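Local coordinates for ribosome maturation protein SDO1 homolog (Methanothermobacter thermautotrophicus, PDB 2WBM) that probably takes part in ribosome maturation as an archaeal member of the SBDS family, binding RNA and the ribosome through a conformationally flexible three-domain chain, at residues A27-L32 against R71-G76; F39-D44 against E95-I100; A153-D158 against L171-T176; A188-G193 against D217-A222; K208-E213 against I221-I226. All blocks are in the same frame, centred on the assembly; numbering follows the deposited sequence. Where two conformers were deposited one is given.

Interaction 1: A27-L32 against R71-G76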
# COMPACT_ATOMS: atom_id res chain seq x y z
N ALA A 27 9.57 14.03 -7.00
CA ALA A 27 8.88 15.03 -6.18
C ALA A 27 7.70 15.58 -6.94
O ALA A 27 7.79 15.81 -8.15
CB ALA A 27 9.80 16.17 -5.76
N VAL A 28 6.61 15.81 -6.21
CA VAL A 28 5.41 16.43 -6.77
C VAL A 28 5.23 17.75 -6.05
O VAL A 28 5.96 18.06 -5.10
CB VAL A 28 4.16 15.48 -6.65
CG1 VAL A 28 4.44 14.14 -7.34
CG2 VAL A 28 3.79 15.25 -5.17
N ILE A 29 4.29 18.56 -6.53
CA ILE A 29 4.05 19.84 -5.93
C ILE A 29 2.78 19.81 -5.10
O ILE A 29 1.75 19.29 -5.56
CB ILE A 29 3.94 20.89 -7.06
CG1 ILE A 29 5.33 21.12 -7.67
CG2 ILE A 29 3.32 22.21 -6.52
CD1 ILE A 29 5.30 21.86 -9.00
N ALA A 30 2.85 20.31 -3.87
CA ALA A 30 1.63 20.61 -3.11
C ALA A 30 1.43 22.12 -3.19
O ALA A 30 2.36 22.89 -2.94
CB ALA A 30 1.77 20.14 -1.64
N ARG A 31 0.23 22.52 -3.56
CA ARG A 31 -0.09 23.91 -3.87
C ARG A 31 -1.26 24.39 -3.02
O ARG A 31 -2.24 23.67 -2.85
CB ARG A 31 -0.50 24.00 -5.35
CG ARG A 31 -1.01 25.36 -5.78
CD ARG A 31 -1.48 25.32 -7.19
NE ARG A 31 -0.36 25.19 -8.14
CZ ARG A 31 -0.50 24.88 -9.43
NH1 ARG A 31 -1.70 24.66 -9.98
NH2 ARG A 31 0.59 24.81 -10.20
N LEU A 32 -1.16 25.61 -2.50
CA LEU A 32 -2.28 26.24 -1.85
C LEU A 32 -2.41 27.66 -2.41
O LEU A 32 -1.41 28.39 -2.46
CB LEU A 32 -2.05 26.28 -0.34
CG LEU A 32 -3.17 26.95 0.47
CD1 LEU A 32 -4.49 26.23 0.29
CD2 LEU A 32 -2.78 26.95 1.96
N ARG A 71 6.62 30.42 -4.81
CA ARG A 71 5.46 30.96 -5.51
C ARG A 71 5.14 30.03 -6.67
O ARG A 71 3.97 29.76 -6.96
CB ARG A 71 5.77 32.35 -6.04
CG ARG A 71 6.07 33.34 -4.89
CD ARG A 71 6.43 34.68 -5.45
NE ARG A 71 5.23 35.50 -5.70
CZ ARG A 71 5.19 36.57 -6.48
NH1 ARG A 71 6.27 36.94 -7.17
NH2 ARG A 71 4.07 37.26 -6.61
N ASP A 72 6.18 29.56 -7.35
CA ASP A 72 6.02 28.57 -8.42
C ASP A 72 7.20 27.62 -8.35
O ASP A 72 8.32 27.98 -8.67
CB ASP A 72 5.91 29.22 -9.80
CG ASP A 72 5.61 28.20 -10.90
OD1 ASP A 72 6.36 27.21 -11.01
OD2 ASP A 72 4.62 28.38 -11.63
N ALA A 73 6.92 26.39 -7.92
CA ALA A 73 7.99 25.43 -7.63
C ALA A 73 8.69 24.89 -8.87
O ALA A 73 9.85 24.49 -8.79
CB ALA A 73 7.46 24.30 -6.75
N ARG A 74 8.02 24.88 -10.01
CA ARG A 74 8.72 24.43 -11.20
C ARG A 74 9.57 25.55 -11.79
O ARG A 74 10.61 25.28 -12.37
CB ARG A 74 7.77 23.82 -12.23
CG ARG A 74 7.17 22.47 -11.79
CD ARG A 74 8.24 21.45 -11.36
NE ARG A 74 7.64 20.20 -10.87
CZ ARG A 74 8.31 19.23 -10.25
NH1 ARG A 74 9.61 19.34 -10.02
NH2 ARG A 74 7.66 18.14 -9.84
N LYS A 75 9.14 26.80 -11.63
CA LYS A 75 9.90 27.91 -12.20
C LYS A 75 10.96 28.43 -11.23
O LYS A 75 11.89 29.13 -11.63
CB LYS A 75 8.95 29.01 -12.70
CG LYS A 75 8.42 28.65 -14.07
CD LYS A 75 7.14 29.36 -14.45
CE LYS A 75 6.68 28.82 -15.80
NZ LYS A 75 5.35 29.36 -16.19
N GLY A 76 10.82 28.06 -9.96
CA GLY A 76 11.82 28.34 -8.94
C GLY A 76 11.72 29.70 -8.28
O GLY A 76 12.63 30.12 -7.56
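In the SBDS N-terminal domain, the antiparallel sheet that contains strand 28-34 is met by the loop between helix 60-63 and strand 77-78, and Ile29 receives Ala73 and Arg74 from that loop. Ile29 CG1 packs on the methyl of Ala73 at 3.9 Å. The outer methyl of the same side chain goes to the arginine, Ile29 CD1 lying 3.4 Å from Arg74 CG and just as near NE, so the aliphatic part of the arginine slants across the end of the isoleucine. A bend at chi2 (-53°) carries the rest of the Arg74 chain toward the start of the strand, and there NH2 donates to Ala27 O over 2.9 Å. The acceptor lies at the guanidinium edge, near its plane, but the nitrogen stands above the carbonyl plane of Ala27, 38° out of it, and the N-H angle of 139° is far from straight. Ala27 O also accepts from Gln112 NE2. The loop is shaped by Asp72, whose OD1 accepts from Lys75 N at 2.9 Å in an Asx motif. Arg74 was deposited in two conformers, and the hydrogen bond belongs to the one described. The chemistry is therefore mixed: buried apolar contact fixes Ala73 against the strand, whereas the exposed arginine adds a bent bond that is probably not permanently made.

Interaction 2: F39-D44 against E95-I100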
# COMPACT_ATOMS: atom_id res chain seq x y z
N PHE A 39 1.21 29.28 -3.33
CA PHE A 39 2.30 28.88 -2.47
C PHE A 39 2.46 27.38 -2.70
O PHE A 39 1.47 26.62 -2.65
CB PHE A 39 1.97 29.15 -1.00
CG PHE A 39 1.80 30.61 -0.66
CD1 PHE A 39 2.87 31.35 -0.16
CD2 PHE A 39 0.56 31.24 -0.83
CE1 PHE A 39 2.72 32.70 0.17
CE2 PHE A 39 0.39 32.59 -0.52
CZ PHE A 39 1.47 33.33 -0.00
N GLU A 40 3.68 26.96 -2.98
CA GLU A 40 3.95 25.60 -3.42
C GLU A 40 5.16 25.05 -2.71
O GLU A 40 6.12 25.79 -2.44
CB GLU A 40 4.21 25.54 -4.92
CG GLU A 40 2.96 25.96 -5.75
CD GLU A 40 3.15 25.94 -7.24
OE1 GLU A 40 4.27 25.63 -7.73
OE2 GLU A 40 2.16 26.24 -7.93
N VAL A 41 5.12 23.75 -2.44
CA VAL A 41 6.29 23.04 -1.91
C VAL A 41 6.54 21.77 -2.71
O VAL A 41 5.63 21.23 -3.32
CB VAL A 41 6.12 22.70 -0.39
CG1 VAL A 41 6.25 23.98 0.45
CG2 VAL A 41 4.76 21.97 -0.10
N LEU A 42 7.80 21.33 -2.72
CA LEU A 42 8.20 20.12 -3.44
C LEU A 42 8.26 19.00 -2.42
O LEU A 42 8.97 19.12 -1.41
CB LEU A 42 9.57 20.31 -4.09
CG LEU A 42 9.53 21.24 -5.30
CD1 LEU A 42 10.95 21.66 -5.72
CD2 LEU A 42 8.82 20.50 -6.44
N VAL A 43 7.50 17.94 -2.67
CA VAL A 43 7.30 16.89 -1.67
C VAL A 43 7.39 15.47 -2.23
O VAL A 43 7.12 15.21 -3.41
CB VAL A 43 5.93 17.05 -0.91
CG1 VAL A 43 5.87 18.36 -0.12
CG2 VAL A 43 4.73 16.92 -1.86
N ASP A 44 7.78 14.54 -1.36
CA ASP A 44 7.72 13.12 -1.64
C ASP A 44 6.23 12.74 -1.74
O ASP A 44 5.48 12.99 -0.80
CB ASP A 44 8.38 12.35 -0.49
CG ASP A 44 8.43 10.86 -0.72
OD1 ASP A 44 7.36 10.23 -0.88
OD2 ASP A 44 9.55 10.29 -0.69
N GLU A 95 6.32 25.32 9.24
CA GLU A 95 4.99 25.62 9.78
C GLU A 95 4.01 25.91 8.65
O GLU A 95 2.81 25.64 8.78
CB GLU A 95 5.05 26.78 10.79
CG GLU A 95 5.79 26.43 12.09
CD GLU A 95 5.94 27.60 13.05
OE1 GLU A 95 5.55 28.74 12.71
OE2 GLU A 95 6.45 27.38 14.17
N VAL A 96 4.50 26.43 7.54
CA VAL A 96 3.66 26.68 6.37
C VAL A 96 3.29 25.36 5.67
O VAL A 96 2.14 25.17 5.25
CB VAL A 96 4.34 27.66 5.39
CG1 VAL A 96 3.57 27.73 4.06
CG2 VAL A 96 4.45 29.04 6.03
N THR A 97 4.27 24.48 5.52
CA THR A 97 4.08 23.25 4.74
C THR A 97 2.91 22.35 5.20
O THR A 97 2.16 21.87 4.34
CB THR A 97 5.41 22.46 4.64
OG1 THR A 97 6.35 23.22 3.88
CG2 THR A 97 5.18 21.11 3.99
N PRO A 98 2.73 22.13 6.52
CA PRO A 98 1.58 21.30 6.95
C PRO A 98 0.25 21.88 6.51
O PRO A 98 -0.67 21.12 6.20
CB PRO A 98 1.67 21.32 8.47
CG PRO A 98 3.12 21.55 8.77
CD PRO A 98 3.60 22.47 7.67
N VAL A 99 0.14 23.22 6.47
CA VAL A 99 -1.09 23.87 5.99
C VAL A 99 -1.28 23.63 4.48
O VAL A 99 -2.38 23.28 4.03
CB VAL A 99 -1.12 25.39 6.31
CG1 VAL A 99 -2.46 25.99 5.90
CG2 VAL A 99 -0.88 25.61 7.82
N ILE A 100 -0.20 23.77 3.72
CA ILE A 100 -0.28 23.52 2.28
C ILE A 100 -0.68 22.05 2.03
O ILE A 100 -1.57 21.77 1.22
CB ILE A 100 1.01 23.88 1.54
CG1 ILE A 100 1.28 25.38 1.65
CG2 ILE A 100 0.89 23.47 0.06
CD1 ILE A 100 2.58 25.83 0.98
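Strand 39-43 and helix 95-100 run nearly perpendicular, at 94°, with a closest approach of 9.0 Å between their axes, and Val41 has Thr97 as its nearest helix residue by CA. This is helix-on-sheet packing in the SBDS N-terminal domain: helix 93-103 lies against the three-stranded antiparallel sheet, here against strand 37-43. Ile100 points toward the strand. Its chi1 of -64° sets CG1 beside the backbone N, and the extended chi2 carries CD1 to Phe39, where it lies 3.9 Å from Phe39 CB and equally near Phe39 O. The same methyl comes within 4.1 Å of Val41 CG1, and Ile100 CG2 approaches Val41 CG2, so both branches of the isoleucine are used. Replacing Ile100 by alanine would remove both CG2 and CD1, and would probably open a gap beside Phe39 CB and Val41. The ring of Phe39 leads away from the helix segment and meets Phe88 edge-to-face, while Ile100 also packs on Ala30 of the central strand. One turn earlier on the helix, Thr97 comes nearest Val41 with its hydroxyl oxygen. That polar atom is buried, but its hydrogen-bonding need is met within the helix by Pro93 O. Val41 CG1 thus touches both helix residues, with Thr97 OG1 3.5 Å away.

Interaction 3: A153-D158 against L171-T176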
# COMPACT_ATOMS: atom_id res chain seq x y z
N ALA A 153 -16.18 -2.94 -13.81
CA ALA A 153 -16.75 -1.92 -12.93
C ALA A 153 -16.30 -0.51 -13.32
O ALA A 153 -16.73 0.47 -12.70
CB ALA A 153 -16.38 -2.22 -11.47
N ARG A 154 -15.44 -0.42 -14.34
CA ARG A 154 -14.89 0.86 -14.84
C ARG A 154 -14.20 1.65 -13.73
O ARG A 154 -14.40 2.86 -13.58
CB ARG A 154 -15.96 1.69 -15.55
CG ARG A 154 -16.64 0.95 -16.69
CD ARG A 154 -17.54 1.86 -17.50
NE ARG A 154 -18.81 2.16 -16.83
CZ ARG A 154 -19.92 1.43 -16.95
NH1 ARG A 154 -19.94 0.33 -17.69
NH2 ARG A 154 -21.02 1.80 -16.31
N VAL A 155 -13.39 0.94 -12.96
CA VAL A 155 -12.62 1.54 -11.88
C VAL A 155 -11.55 2.48 -12.44
O VAL A 155 -10.78 2.09 -13.33
CB VAL A 155 -11.96 0.44 -10.99
CG1 VAL A 155 -10.97 1.06 -10.02
CG2 VAL A 155 -13.03 -0.37 -10.25
N HIS A 156 -11.51 3.71 -11.93
CA HIS A 156 -10.43 4.64 -12.21
C HIS A 156 -9.52 4.70 -10.99
O HIS A 156 -9.96 5.12 -9.93
CB HIS A 156 -10.98 6.04 -12.53
CG HIS A 156 -11.88 6.07 -13.73
ND1 HIS A 156 -13.24 5.84 -13.65
CD2 HIS A 156 -11.62 6.31 -15.04
CE1 HIS A 156 -13.78 5.93 -14.86
NE2 HIS A 156 -12.82 6.22 -15.72
N VAL A 157 -8.27 4.28 -11.15
CA VAL A 157 -7.30 4.33 -10.07
C VAL A 157 -6.75 5.77 -9.95
O VAL A 157 -6.44 6.40 -10.96
CB VAL A 157 -6.17 3.29 -10.30
CG1 VAL A 157 -4.98 3.51 -9.37
CG2 VAL A 157 -6.71 1.85 -10.14
N ASP A 158 -6.68 6.28 -8.73
CA ASP A 158 -6.13 7.61 -8.47
C ASP A 158 -4.61 7.54 -8.45
O ASP A 158 -4.04 6.60 -7.88
CB ASP A 158 -6.62 8.14 -7.13
CG ASP A 158 -6.34 9.61 -6.96
OD1 ASP A 158 -7.11 10.41 -7.53
OD2 ASP A 158 -5.35 9.97 -6.28
N LEU A 171 -12.42 -2.43 -3.83
CA LEU A 171 -13.12 -3.64 -3.42
C LEU A 171 -14.64 -3.43 -3.47
O LEU A 171 -15.37 -4.28 -3.98
CB LEU A 171 -12.67 -4.08 -2.02
CG LEU A 171 -13.32 -5.34 -1.45
CD1 LEU A 171 -13.04 -6.55 -2.32
CD2 LEU A 171 -12.85 -5.56 -0.01
N LYS A 172 -15.09 -2.29 -2.95
CA LYS A 172 -16.50 -1.95 -2.95
C LYS A 172 -17.07 -1.87 -4.37
O LYS A 172 -18.18 -2.35 -4.63
CB LYS A 172 -16.74 -0.63 -2.21
CG LYS A 172 -18.09 -0.54 -1.56
CD LYS A 172 -18.50 0.88 -1.27
CE LYS A 172 -19.94 0.92 -0.75
NZ LYS A 172 -20.45 2.31 -0.68
N ALA A 173 -16.29 -1.29 -5.29
CA ALA A 173 -16.69 -1.17 -6.69
C ALA A 173 -16.82 -2.52 -7.41
O ALA A 173 -17.73 -2.72 -8.21
CB ALA A 173 -15.73 -0.24 -7.45
N ILE A 174 -15.91 -3.45 -7.12
CA ILE A 174 -15.91 -4.73 -7.84
C ILE A 174 -16.79 -5.83 -7.23
O ILE A 174 -17.06 -6.85 -7.89
CB ILE A 174 -14.48 -5.27 -8.08
CG1 ILE A 174 -13.83 -5.68 -6.75
CG2 ILE A 174 -13.65 -4.25 -8.88
CD1 ILE A 174 -12.48 -6.36 -6.90
N ARG A 175 -17.22 -5.64 -5.99
CA ARG A 175 -18.00 -6.68 -5.29
C ARG A 175 -19.38 -6.94 -5.93
O ARG A 175 -20.02 -7.95 -5.62
CB ARG A 175 -18.12 -6.38 -3.79
CG ARG A 175 -19.13 -5.31 -3.44
CD ARG A 175 -19.14 -4.97 -1.95
NE ARG A 175 -20.21 -4.02 -1.65
CZ ARG A 175 -20.28 -3.28 -0.54
NH1 ARG A 175 -19.34 -3.36 0.39
NH2 ARG A 175 -21.30 -2.44 -0.38
N THR A 176 -19.83 -6.03 -6.79
CA THR A 176 -21.04 -6.27 -7.58
C THR A 176 -20.74 -7.05 -8.86
O THR A 176 -21.65 -7.57 -9.50
CB THR A 176 -21.81 -4.97 -7.92
OG1 THR A 176 -20.89 -3.98 -8.41
CG2 THR A 176 -22.53 -4.43 -6.69
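Ala153 and Val155 meet Ala173 and Ile174 through methyl groups and one backbone carbonyl. Ala153 CB sits 3.6 Å from Ala173 O, a close methyl-to-carbonyl approach near the C-terminal end of helix 163-174, and 4.3 Å from Ile174 CG2. Val155 uses a single branch: its CG2 lies 3.9 Å from Ala173 CB and 4.2 Å from Ile174 CG2, slanting over the helix side chains. With chi1 at 170°, Val155 places CG1 opposite the backbone N and leaves CG2 as the methyl that reaches the helix. Ile174 presents only its short branch. Its chi1 of 68° puts CG1 between the backbone N and the carbonyl carbon, which sends the longer arm away from Val155 and turns CG2 toward the loop.

In the next shell Arg154, between the two loop residues, has positive phi and completes a Schellman motif that ends helix 143-152, which probably helps both neighbours face the same helix; its own side chain is directed elsewhere. Farther out, Met150 of helix 143-152 touches both Val155 and Ile174, and Val170, one turn back on helix 163-174, also meets Val155. Ile180 packs on Ile174 beyond the helix end, and Val157 continues the loop onto helix 110-131.

The side-chain contacts are apolar and the site is partly buried. Within SBDS domain II, a Schellman-capped helix end and the loop after it pack on the C-terminal part of the following helix.

Interaction 4: A188-G193 against D217-A222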
# COMPACT_ATOMS: atom_id res chain seq x y z
N ALA A 188 -3.59 -25.85 8.32
CA ALA A 188 -2.76 -26.74 9.13
C ALA A 188 -1.78 -27.40 8.18
O ALA A 188 -2.16 -27.94 7.12
CB ALA A 188 -3.62 -27.80 9.82
N ILE A 189 -0.50 -27.33 8.54
CA ILE A 189 0.52 -27.96 7.71
C ILE A 189 1.25 -29.01 8.52
O ILE A 189 1.32 -28.92 9.75
CB ILE A 189 1.52 -26.91 7.12
CG1 ILE A 189 2.48 -26.39 8.20
CG2 ILE A 189 0.77 -25.74 6.47
CD1 ILE A 189 3.60 -25.50 7.67
N LYS A 190 1.76 -30.01 7.83
CA LYS A 190 2.55 -31.07 8.44
C LYS A 190 3.81 -31.22 7.60
O LYS A 190 3.71 -31.49 6.39
CB LYS A 190 1.75 -32.37 8.44
CG LYS A 190 2.43 -33.56 9.11
CD LYS A 190 1.55 -34.79 9.01
CE LYS A 190 2.02 -35.90 9.92
NZ LYS A 190 3.39 -36.35 9.59
N ILE A 191 4.97 -31.06 8.21
CA ILE A 191 6.20 -31.20 7.46
C ILE A 191 7.23 -32.02 8.24
O ILE A 191 7.16 -32.12 9.47
CB ILE A 191 6.80 -29.83 7.08
CG1 ILE A 191 7.10 -29.02 8.34
CG2 ILE A 191 5.87 -29.04 6.13
CD1 ILE A 191 8.24 -28.07 8.14
N PRO A 192 8.20 -32.60 7.54
CA PRO A 192 9.19 -33.38 8.26
C PRO A 192 9.95 -32.50 9.24
O PRO A 192 10.13 -31.31 8.99
CB PRO A 192 10.14 -33.86 7.16
CG PRO A 192 9.42 -33.61 5.86
CD PRO A 192 8.54 -32.44 6.11
N GLY A 193 10.37 -33.09 10.36
CA GLY A 193 11.04 -32.34 11.43
C GLY A 193 12.29 -31.59 11.00
O GLY A 193 12.57 -30.50 11.51
N ASP A 217 5.98 -38.74 15.91
CA ASP A 217 6.76 -39.40 14.85
C ASP A 217 7.92 -38.54 14.31
O ASP A 217 8.58 -38.93 13.34
CB ASP A 217 5.85 -39.88 13.71
CG ASP A 217 5.23 -38.73 12.93
OD1 ASP A 217 5.52 -37.54 13.23
OD2 ASP A 217 4.45 -39.01 12.01
N GLY A 218 8.15 -37.39 14.94
CA GLY A 218 9.26 -36.51 14.56
C GLY A 218 8.90 -35.42 13.58
O GLY A 218 9.72 -34.54 13.31
N SER A 219 7.69 -35.46 13.03
CA SER A 219 7.24 -34.38 12.15
C SER A 219 6.78 -33.17 12.96
O SER A 219 6.68 -33.22 14.19
CB SER A 219 6.15 -34.84 11.18
OG SER A 219 4.99 -35.25 11.87
N TRP A 220 6.48 -32.07 12.26
CA TRP A 220 6.09 -30.85 12.93
C TRP A 220 4.83 -30.33 12.26
O TRP A 220 4.77 -30.23 11.04
CB TRP A 220 7.20 -29.81 12.83
CG TRP A 220 6.94 -28.48 13.49
CD1 TRP A 220 6.81 -28.23 14.84
CD2 TRP A 220 6.86 -27.21 12.84
NE1 TRP A 220 6.64 -26.89 15.06
CE2 TRP A 220 6.65 -26.24 13.85
CE3 TRP A 220 6.91 -26.79 11.50
CZ2 TRP A 220 6.52 -24.87 13.56
CZ3 TRP A 220 6.78 -25.43 11.21
CH2 TRP A 220 6.58 -24.49 12.24
N ILE A 221 3.84 -30.01 13.08
CA ILE A 221 2.59 -29.46 12.58
C ILE A 221 2.52 -27.99 12.99
O ILE A 221 2.87 -27.65 14.11
CB ILE A 221 1.37 -30.20 13.15
CG1 ILE A 221 1.25 -31.57 12.47
CG2 ILE A 221 0.08 -29.35 12.96
CD1 ILE A 221 0.12 -32.45 13.01
N ALA A 222 2.11 -27.13 12.07
CA ALA A 222 1.85 -25.73 12.41
C ALA A 222 0.50 -25.33 11.83
O ALA A 222 0.12 -25.78 10.75
CB ALA A 222 2.93 -24.83 11.86
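Lys190 and Ile221 form a non-hydrogen-bonded pair in the antiparallel sheet of the SBDS C-terminal domain, where strand 181-191 runs beside strand 220-227. From its CB, Lys190 rests near Ile221 CG1 at 4.1 Å, and CG keeps the same neighbour while coming near Ser219 OG. The chain stays extended, with CG opposite the backbone N (chi1 -177°), until chi4 bends it. CE then passes the serine hydroxyl, and NZ donates to Ser219 OG over 3.0 Å; a long salt bridge of 3.7 Å joins NZ to Asp217 OD2. Lys190 has two deposited conformers, and these contacts belong to the one described.

Ser219 OG is held from a second side too, since it donates to the syn lone pair of Asp217 OD1 at 2.7 Å. That carboxylate oxygen also takes Ser219 N from above its plane, closing an Asx turn. Without the hydroxyl, as with alanine at Ser219, Lys190 NZ would probably keep just the long pairing to Asp217, and Asp217 OD1 would probably lose one of its two donors, leaving the carboxylate less firmly oriented.

Flanking Lys190 are hydrogen-bonded pairs, Ile189 with Ala222 and Ile191 with Trp220. Their side chains occupy the other face, against helices 196-206 and 231-241. Ala222 CB lies over one face of the Trp220 ring, offset toward its rim. At the ring edge, nearly in plane, Ile191 runs alongside the tryptophan and brings its CD1 to 3.8 Å from Trp220 CE3.

Interaction 5: K208-E213 against I221-I226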
# COMPACT_ATOMS: atom_id res chain seq x y z
N LYS A 208 1.03 -15.84 10.13
CA LYS A 208 1.42 -15.96 11.54
C LYS A 208 1.06 -17.34 12.05
O LYS A 208 -0.04 -17.83 11.81
CB LYS A 208 0.69 -14.92 12.39
CG LYS A 208 0.88 -13.46 11.94
CD LYS A 208 2.34 -13.02 12.03
CE LYS A 208 2.51 -11.61 11.52
NZ LYS A 208 3.94 -11.20 11.59
N ILE A 209 2.00 -17.96 12.77
CA ILE A 209 1.75 -19.27 13.40
C ILE A 209 0.90 -19.08 14.64
O ILE A 209 1.30 -18.36 15.57
CB ILE A 209 3.09 -19.96 13.75
CG1 ILE A 209 3.88 -20.22 12.48
CG2 ILE A 209 2.84 -21.26 14.57
CD1 ILE A 209 5.32 -20.65 12.73
N THR A 210 -0.28 -19.70 14.67
CA THR A 210 -1.18 -19.59 15.82
C THR A 210 -0.99 -20.77 16.78
O THR A 210 -1.25 -20.67 17.96
CB THR A 210 -2.65 -19.50 15.38
OG1 THR A 210 -3.02 -20.69 14.68
CG2 THR A 210 -2.86 -18.28 14.47
N ASN A 211 -0.57 -21.91 16.22
CA ASN A 211 -0.33 -23.11 17.01
C ASN A 211 0.74 -23.93 16.29
O ASN A 211 0.81 -23.94 15.06
CB ASN A 211 -1.60 -23.98 17.19
CG ASN A 211 -2.80 -23.22 17.67
OD1 ASN A 211 -3.15 -23.21 18.89
ND2 ASN A 211 -3.49 -22.60 16.74
N GLU A 212 1.58 -24.62 17.05
CA GLU A 212 2.54 -25.53 16.46
C GLU A 212 2.90 -26.61 17.45
O GLU A 212 2.95 -26.34 18.65
CB GLU A 212 3.80 -24.80 15.96
CG GLU A 212 4.46 -23.83 16.95
CD GLU A 212 5.26 -24.53 18.04
OE1 GLU A 212 5.18 -24.10 19.21
OE2 GLU A 212 5.94 -25.52 17.73
N GLU A 213 3.09 -27.83 16.95
CA GLU A 213 3.30 -28.98 17.82
C GLU A 213 4.22 -29.98 17.17
O GLU A 213 3.93 -30.49 16.08
CB GLU A 213 1.98 -29.70 18.14
CG GLU A 213 1.10 -29.03 19.17
CD GLU A 213 1.73 -29.02 20.55
OE1 GLU A 213 2.21 -30.06 21.01
OE2 GLU A 213 1.73 -27.95 21.17
N ILE A 221 3.84 -30.01 13.08
CA ILE A 221 2.59 -29.46 12.58
C ILE A 221 2.52 -27.99 12.99
O ILE A 221 2.87 -27.65 14.11
CB ILE A 221 1.37 -30.20 13.15
CG1 ILE A 221 1.25 -31.57 12.47
CG2 ILE A 221 0.08 -29.35 12.96
CD1 ILE A 221 0.12 -32.45 13.01
N ALA A 222 2.11 -27.13 12.07
CA ALA A 222 1.85 -25.73 12.41
C ALA A 222 0.50 -25.33 11.83
O ALA A 222 0.12 -25.78 10.75
CB ALA A 222 2.93 -24.83 11.86
N VAL A 223 -0.23 -24.53 12.59
CA VAL A 223 -1.43 -23.88 12.10
C VAL A 223 -1.04 -22.44 11.79
O VAL A 223 -0.46 -21.75 12.64
CB VAL A 223 -2.54 -23.96 13.13
CG1 VAL A 223 -3.81 -23.24 12.63
CG2 VAL A 223 -2.83 -25.46 13.42
N VAL A 224 -1.30 -22.02 10.55
CA VAL A 224 -0.84 -20.71 10.07
C VAL A 224 -2.04 -19.91 9.59
O VAL A 224 -2.83 -20.43 8.81
CB VAL A 224 0.17 -20.82 8.92
CG1 VAL A 224 0.72 -19.43 8.56
CG2 VAL A 224 1.34 -21.75 9.31
N GLU A 225 -2.18 -18.69 10.09
CA GLU A 225 -3.22 -17.79 9.61
C GLU A 225 -2.62 -16.97 8.48
O GLU A 225 -1.60 -16.29 8.66
CB GLU A 225 -3.73 -16.89 10.73
CG GLU A 225 -4.79 -15.90 10.31
CD GLU A 225 -5.48 -15.27 11.51
OE1 GLU A 225 -6.37 -15.93 12.10
OE2 GLU A 225 -5.14 -14.13 11.85
N ILE A 226 -3.23 -17.06 7.30
CA ILE A 226 -2.75 -16.34 6.12
C ILE A 226 -3.87 -15.50 5.50
O ILE A 226 -5.06 -15.81 5.69
CB ILE A 226 -2.15 -17.28 5.05
CG1 ILE A 226 -3.20 -18.28 4.53
CG2 ILE A 226 -0.94 -18.05 5.63
CD1 ILE A 226 -2.79 -19.00 3.25
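Val223 O is gripped twice by Thr210 in the antiparallel hairpin of strands 208-214 and 220-227: the backbone N donates at 2.9 Å and OG1 adds a weak bond at 3.4 Å. Thr210 and Asn211 both face Val223, a classic beta bulge that shifts the register by one residue. Within the bulge Val223 N also donates to Asn211 O over 2.7 Å, a nearly straight bond (169°), so both backbone polar groups of Val223 are taken up there. A chi1 of 61° at Thr210 puts OG1 against Val223 CG1 while CG2 meets Glu225 CB. Asn211 lies alongside Val223, both side chains pointing the same way, and its amide ND2 makes a weak, bent bond to Thr210 OG1.

Regular pairing resumes at either side, Lys208 with Glu225 and Glu213 with Ile221. On the opposite face, toward helix 196-206, Ile209 CG1 approaches Val224 CG2 at 4.3 Å. Glu212 bends away from the neighbouring strand at chi2 (76°), and its OE2 accepts from Trp220 NE1. Its aliphatic root stays close to the partner strand, with Glu212 CB 3.5 Å from Ile221 O.

In the fold
Five contacts sample all three SBDS domains. Interactions 1 and 2 lie 9 Å apart between centres and share the N-terminal sheet through neighbouring strands; Glu40 joins them, OE2 forming a salt bridge with Arg31 NE at 2.7 Å and OE1 probably receiving Ala73 N at 2.8 Å. Interactions 4 and 5 use opposite edges of strand 220-227, with centres 11 Å apart, and are tied further through Trp220 and Glu212. Each of these two side chains lies about 4 Å from a bound glycerol, probably from the crystallisation liquor. Interaction 3 stands between the pairs in domain II, its centre about 32 Å from that of interaction 1 and about 41 Å from that of interaction 4.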